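Local coordinates for restriction endonuclease (Mycobacterium sp., PDB 4F0Q), which cleaves DNA that carries methylated cytosine, acting as a tetrameric modification-dependent restriction endonuclease, at residues R79-L84 against D225-A230; R140-T145 against L152-F157. One frame throughout, in Å; residues are numbered along the deposited sequence.

Reading from the N terminus, the chain passes through the short strand 80-81 and the turn after it, and about 140 residues later the end of helix 222-227 comes back against them, closing the wide loop of contact 1. Within that loop lies contact 2, a short closure in which the end of helix 130-142 meets the run leading into strand 156-166. Their centres are about 13 Å apart and they touch: R227 also reaches the carbonyl of L152, and R82 and A83 pack on P154 and P155. Together they tie two helix ends to strand 80-81 and the turn leading into strand 85-89, and to the start of strand 156-166, which runs parallel to 85-89.

Contact 1: R79-L84 against D225-A230; sequences RSRRAL and DDRRNA
R81 leaves strand 80-81 pointing at the end of helix 222-227. From CB, CG sits in the crowded position between the backbone N and carbonyl carbon (chi1 69°), and the chain runs extended to NE. R81 CD lies over one face of the R227 guanidinium, 4.2 Å from R227 NH2. R81 NE gives a hydrogen bond to R227 O at 2.9 Å, along a lone pair in the carbonyl plane. R81 NH2 has three carbonyl oxygens around it, all by weak bonds: N229 O at 2.6 Å, and those of R227 and D226. R81 NH1 turns to L232 O. Bent at chi3 (58°), R227 sends R227 NE to A83 O at 2.6 Å, on a lone pair, and R227 NH2 to R82 O at 2.7 Å, this donor standing above the carbonyl plane; R227 NH1 and NH2 also reach L151 O and L152 O. A83 CB rests 3.6 Å from R228 CG, while R228 NH2 is held by P60 O. In this AspBHI-type N-terminal region (PUA clan) each buried arginine thus takes main-chain carbonyls of the other's segment, R81 at the helix end and R227 from R82 and A83; the oxygens around R81 are likely to favour its positive charge.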
loop_
_atom_site.group_PDB
_atom_site.type_symbol
_atom_site.label_atom_id
_atom_site.label_comp_id
_atom_site.label_asym_id
_atom_site.label_seq_id
_atom_site.Cartn_x
_atom_site.Cartn_y
_atom_site.Cartn_z
ATOM N N ARG A 79 45.412 -10.487 6.660
ATOM C CA ARG A 79 44.851 -10.562 8.002
ATOM C C ARG A 79 44.153 -11.897 8.224
ATOM O O ARG A 79 43.966 -12.674 7.287
ATOM C CB ARG A 79 43.868 -9.414 8.240
ATOM C CG ARG A 79 42.766 -9.302 7.199
ATOM C CD ARG A 79 42.771 -7.924 6.556
ATOM N NE ARG A 79 41.456 -7.541 6.049
ATOM C CZ ARG A 79 41.102 -7.579 4.769
ATOM N NH1 ARG A 79 41.967 -7.984 3.850
ATOM N NH2 ARG A 79 39.880 -7.209 4.407
ATOM N N SER A 80 43.772 -12.156 9.469
ATOM C CA SER A 80 43.059 -13.378 9.812
ATOM C C SER A 80 41.595 -13.259 9.402
ATOM O O SER A 80 41.043 -12.158 9.368
ATOM C CB SER A 80 43.173 -13.652 11.313
ATOM O OG SER A 80 42.608 -14.908 11.646
ATOM N N ARG A 81 40.968 -14.387 9.087
ATOM C CA ARG A 81 39.589 -14.372 8.609
ATOM C C ARG A 81 38.853 -15.688 8.860
ATOM O O ARG A 81 39.450 -16.764 8.845
ATOM C CB ARG A 81 39.549 -14.048 7.113
ATOM C CG ARG A 81 40.120 -15.149 6.230
ATOM C CD ARG A 81 39.934 -14.845 4.756
ATOM N NE ARG A 81 40.426 -15.931 3.914
ATOM C CZ ARG A 81 41.684 -16.046 3.503
ATOM N NH1 ARG A 81 42.585 -15.138 3.857
ATOM N NH2 ARG A 81 42.045 -17.067 2.739
ATOM N N ARG A 82 37.548 -15.586 9.088
ATOM C CA ARG A 82 36.694 -16.760 9.197
ATOM C C ARG A 82 36.225 -17.159 7.800
ATOM O O ARG A 82 35.582 -16.372 7.104
ATOM C CB ARG A 82 35.492 -16.466 10.095
ATOM C CG ARG A 82 34.728 -17.701 10.542
ATOM C CD ARG A 82 35.453 -18.426 11.666
ATOM N NE ARG A 82 35.622 -17.576 12.841
ATOM C CZ ARG A 82 36.093 -17.999 14.009
ATOM N NH1 ARG A 82 36.442 -19.269 14.164
ATOM N NH2 ARG A 82 36.213 -17.154 15.025
ATOM N N ALA A 83 36.557 -18.381 7.393
ATOM C CA ALA A 83 36.264 -18.857 6.044
ATOM C C ALA A 83 34.770 -18.870 5.729
ATOM O O ALA A 83 34.335 -18.299 4.728
ATOM C CB ALA A 83 36.861 -20.240 5.833
ATOM N N LEU A 84 33.992 -19.524 6.583
ATOM C CA LEU A 84 32.551 -19.622 6.378
ATOM C C LEU A 84 31.843 -20.080 7.644
ATOM O O LEU A 84 32.481 -20.493 8.613
ATOM C CB LEU A 84 32.227 -20.591 5.237
ATOM C CG LEU A 84 32.192 -22.093 5.550
ATOM C CD1 LEU A 84 31.597 -22.861 4.380
ATOM C CD2 LEU A 84 33.573 -22.635 5.890
ATOM N N ASP A 225 37.415 -22.983 -0.869
ATOM C CA ASP A 225 38.810 -23.406 -0.945
ATOM C C ASP A 225 39.730 -22.197 -0.859
ATOM O O ASP A 225 40.719 -22.208 -0.128
ATOM C CB ASP A 225 39.084 -24.158 -2.248
ATOM C CG ASP A 225 38.307 -25.454 -2.351
ATOM O OD1 ASP A 225 37.692 -25.867 -1.346
ATOM O OD2 ASP A 225 38.323 -26.068 -3.440
ATOM N N ASP A 226 39.390 -21.153 -1.608
ATOM C CA ASP A 226 40.159 -19.916 -1.594
ATOM C C ASP A 226 40.051 -19.216 -0.245
ATOM O O ASP A 226 41.049 -18.731 0.286
ATOM C CB ASP A 226 39.701 -18.979 -2.712
ATOM C CG ASP A 226 39.932 -19.563 -4.089
ATOM O OD1 ASP A 226 40.801 -20.448 -4.220
ATOM O OD2 ASP A 226 39.244 -19.136 -5.040
ATOM N N ARG A 227 38.842 -19.164 0.309
ATOM C CA ARG A 227 38.650 -18.556 1.623
ATOM C C ARG A 227 39.359 -19.338 2.733
ATOM O O ARG A 227 39.788 -18.760 3.731
ATOM C CB ARG A 227 37.163 -18.388 1.945
ATOM C CG ARG A 227 36.490 -17.264 1.174
ATOM C CD ARG A 227 35.157 -16.877 1.801
ATOM N NE ARG A 227 35.307 -16.465 3.194
ATOM C CZ ARG A 227 35.599 -15.226 3.581
ATOM N NH1 ARG A 227 35.773 -14.270 2.681
ATOM N NH2 ARG A 227 35.718 -14.943 4.872
ATOM N N ARG A 228 39.480 -20.650 2.553
ATOM C CA ARG A 228 40.194 -21.488 3.511
ATOM C C ARG A 228 41.689 -21.514 3.210
ATOM O O ARG A 228 42.478 -22.049 3.987
ATOM C CB ARG A 228 39.645 -22.918 3.504
ATOM C CG ARG A 228 38.228 -23.059 4.033
ATOM C CD ARG A 228 37.789 -24.513 4.022
ATOM N NE ARG A 228 38.510 -25.311 5.010
ATOM C CZ ARG A 228 38.525 -26.640 5.031
ATOM N NH1 ARG A 228 37.864 -27.324 4.108
ATOM N NH2 ARG A 228 39.205 -27.284 5.967
ATOM N N ASN A 229 42.069 -20.937 2.075
ATOM C CA ASN A 229 43.465 -20.916 1.656
ATOM C C ASN A 229 44.254 -19.834 2.386
ATOM O O ASN A 229 43.991 -18.643 2.221
ATOM C CB ASN A 229 43.562 -20.714 0.143
ATOM C CG ASN A 229 44.868 -21.219 -0.432
ATOM O OD1 ASN A 229 45.895 -21.236 0.247
ATOM N ND2 ASN A 229 44.837 -21.635 -1.693
ATOM N N ALA A 230 45.224 -20.256 3.191
ATOM C CA ALA A 230 46.022 -19.328 3.985
ATOM C C ALA A 230 47.006 -18.541 3.126
ATOM O O ALA A 230 47.513 -17.499 3.543
ATOM C CB ALA A 230 46.757 -20.073 5.090
#

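Contact 2: R140-T145 against L152-F157; sequences RLHAGT and LAPPLF
The backbones come closest where the last turn of helix 130-142 passes the loop before strand 156-166, in the AspBHI-type N-terminal region, with L141 CA and A153 CA 4.8 Å apart. The helix is weakly bonded here, and G144 N makes a weak bond back to L141 O as the chain leaves it; just beyond, T145 OG1 bonds S200 OG of a second subunit. A153, P154 and P155 are in polyproline-II-like conformation, so this run moves away from the helix end and into the strand. L141 aims its CB at A153, and the CB atoms of L141 and A153 meet at 3.7 Å. With CG anti to the carbonyl carbon (chi1 -66°), L141 carries CD1 to L152 CB at 3.8 Å, the two leucines crossing obliquely, and close to the ring carbon P154 CD. H142 is turned in the same sense (chi1 -78°), its imidazole passing A153 to the carbonyl of P154. H142 NE2 donates to P154 O at 2.8 Å with an N-H...O angle of 155°. That oxygen lies in the ring plane, at its edge, although H142 NE2 stands well above the carbonyl plane. L156 CD1 comes obliquely, 3.8 Å from H142 NE2, and I183 and I184 of strand 175-193 also touch the H142 side chain. The donation means that NE2 carries the proton and satisfies the buried P154 carbonyl, which precedes P155, among apolar neighbours.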
loop_
_atom_site.group_PDB
_atom_site.type_symbol
_atom_site.label_atom_id
_atom_site.label_comp_id
_atom_site.label_asym_id
_atom_site.label_seq_id
_atom_site.Cartn_x
_atom_site.Cartn_y
_atom_site.Cartn_z
ATOM N N ARG A 140 28.932 -8.629 12.647
ATOM C CA ARG A 140 29.828 -7.477 12.625
ATOM C C ARG A 140 30.379 -7.212 11.220
ATOM O O ARG A 140 30.574 -6.062 10.826
ATOM C CB ARG A 140 30.975 -7.688 13.618
ATOM C CG ARG A 140 32.113 -6.684 13.507
ATOM C CD ARG A 140 31.653 -5.262 13.788
ATOM N NE ARG A 140 32.751 -4.312 13.640
ATOM C CZ ARG A 140 33.066 -3.705 12.501
ATOM N NH1 ARG A 140 32.360 -3.935 11.403
ATOM N NH2 ARG A 140 34.087 -2.859 12.461
ATOM N N LEU A 141 30.611 -8.281 10.463
ATOM C CA LEU A 141 31.234 -8.165 9.146
ATOM C C LEU A 141 30.231 -8.145 7.992
ATOM O O LEU A 141 30.525 -7.622 6.918
ATOM C CB LEU A 141 32.257 -9.285 8.942
ATOM C CG LEU A 141 33.484 -9.230 9.852
ATOM C CD1 LEU A 141 34.394 -10.421 9.603
ATOM C CD2 LEU A 141 34.238 -7.923 9.650
ATOM N N HIS A 142 29.051 -8.712 8.216
ATOM C CA HIS A 142 27.995 -8.692 7.210
ATOM C C HIS A 142 27.358 -7.310 7.139
ATOM O O HIS A 142 26.609 -7.002 6.212
ATOM C CB HIS A 142 26.943 -9.762 7.502
ATOM C CG HIS A 142 27.363 -11.141 7.102
ATOM N ND1 HIS A 142 26.735 -11.850 6.102
ATOM C CD2 HIS A 142 28.356 -11.940 7.561
ATOM C CE1 HIS A 142 27.317 -13.028 5.965
ATOM N NE2 HIS A 142 28.304 -13.107 6.839
ATOM N N ALA A 143 27.663 -6.484 8.133
ATOM C CA ALA A 143 27.266 -5.086 8.124
ATOM C C ALA A 143 28.514 -4.213 8.192
ATOM O O ALA A 143 28.493 -3.126 8.770
ATOM C CB ALA A 143 26.334 -4.786 9.283
ATOM N N GLY A 144 29.600 -4.706 7.602
ATOM C CA GLY A 144 30.857 -3.982 7.569
ATOM C C GLY A 144 30.726 -2.634 6.887
ATOM O O GLY A 144 30.078 -2.514 5.847
ATOM N N THR A 145 31.348 -1.617 7.474
ATOM C CA THR A 145 31.209 -0.249 6.985
ATOM C C THR A 145 32.079 0.040 5.766
ATOM O O THR A 145 31.945 1.090 5.142
ATOM C CB THR A 145 31.531 0.777 8.085
ATOM O OG1 THR A 145 32.887 0.609 8.516
ATOM C CG2 THR A 145 30.597 0.590 9.271
ATOM N N LEU A 152 36.036 -9.836 4.585
ATOM C CA LEU A 152 36.333 -10.795 5.643
ATOM C C LEU A 152 35.098 -11.573 6.084
ATOM O O LEU A 152 35.216 -12.620 6.720
ATOM C CB LEU A 152 36.935 -10.074 6.849
ATOM C CG LEU A 152 38.227 -9.298 6.603
ATOM C CD1 LEU A 152 38.616 -8.509 7.844
ATOM C CD2 LEU A 152 39.339 -10.248 6.200
ATOM N N ALA A 153 33.921 -11.053 5.748
ATOM C CA ALA A 153 32.656 -11.650 6.173
ATOM C C ALA A 153 32.489 -13.086 5.688
ATOM O O ALA A 153 32.508 -13.348 4.485
ATOM C CB ALA A 153 31.485 -10.795 5.709
ATOM N N PRO A 154 32.321 -14.025 6.633
ATOM C CA PRO A 154 32.132 -15.444 6.317
ATOM C C PRO A 154 30.736 -15.734 5.775
ATOM O O PRO A 154 29.745 -15.453 6.449
ATOM C CB PRO A 154 32.328 -16.129 7.672
ATOM C CG PRO A 154 31.951 -15.096 8.673
ATOM C CD PRO A 154 32.361 -13.777 8.085
ATOM N N PRO A 155 30.659 -16.290 4.557
ATOM C CA PRO A 155 29.386 -16.667 3.931
ATOM C C PRO A 155 28.624 -17.689 4.766
ATOM O O PRO A 155 29.233 -18.594 5.333
ATOM C CB PRO A 155 29.824 -17.299 2.607
ATOM C CG PRO A 155 31.158 -16.705 2.326
ATOM C CD PRO A 155 31.805 -16.525 3.663
ATOM N N LEU A 156 27.306 -17.540 4.841
ATOM C CA LEU A 156 26.476 -18.493 5.569
ATOM C C LEU A 156 25.885 -19.545 4.637
ATOM O O LEU A 156 24.832 -19.338 4.032
ATOM C CB LEU A 156 25.363 -17.778 6.344
ATOM C CG LEU A 156 25.659 -17.415 7.803
ATOM C CD1 LEU A 156 26.802 -16.413 7.909
ATOM C CD2 LEU A 156 24.410 -16.883 8.486
ATOM N N PHE A 157 26.579 -20.674 4.525
ATOM C CA PHE A 157 26.116 -21.790 3.712
ATOM C C PHE A 157 25.035 -22.567 4.449
ATOM O O PHE A 157 25.304 -23.220 5.458
ATOM C CB PHE A 157 27.282 -22.714 3.354
ATOM C CG PHE A 157 28.082 -22.248 2.173
ATOM C CD1 PHE A 157 28.706 -21.012 2.185
ATOM C CD2 PHE A 157 28.215 -23.049 1.052
ATOM C CE1 PHE A 157 29.441 -20.581 1.098
ATOM C CE2 PHE A 157 28.953 -22.626 -0.037
ATOM C CZ PHE A 157 29.567 -21.390 -0.014
#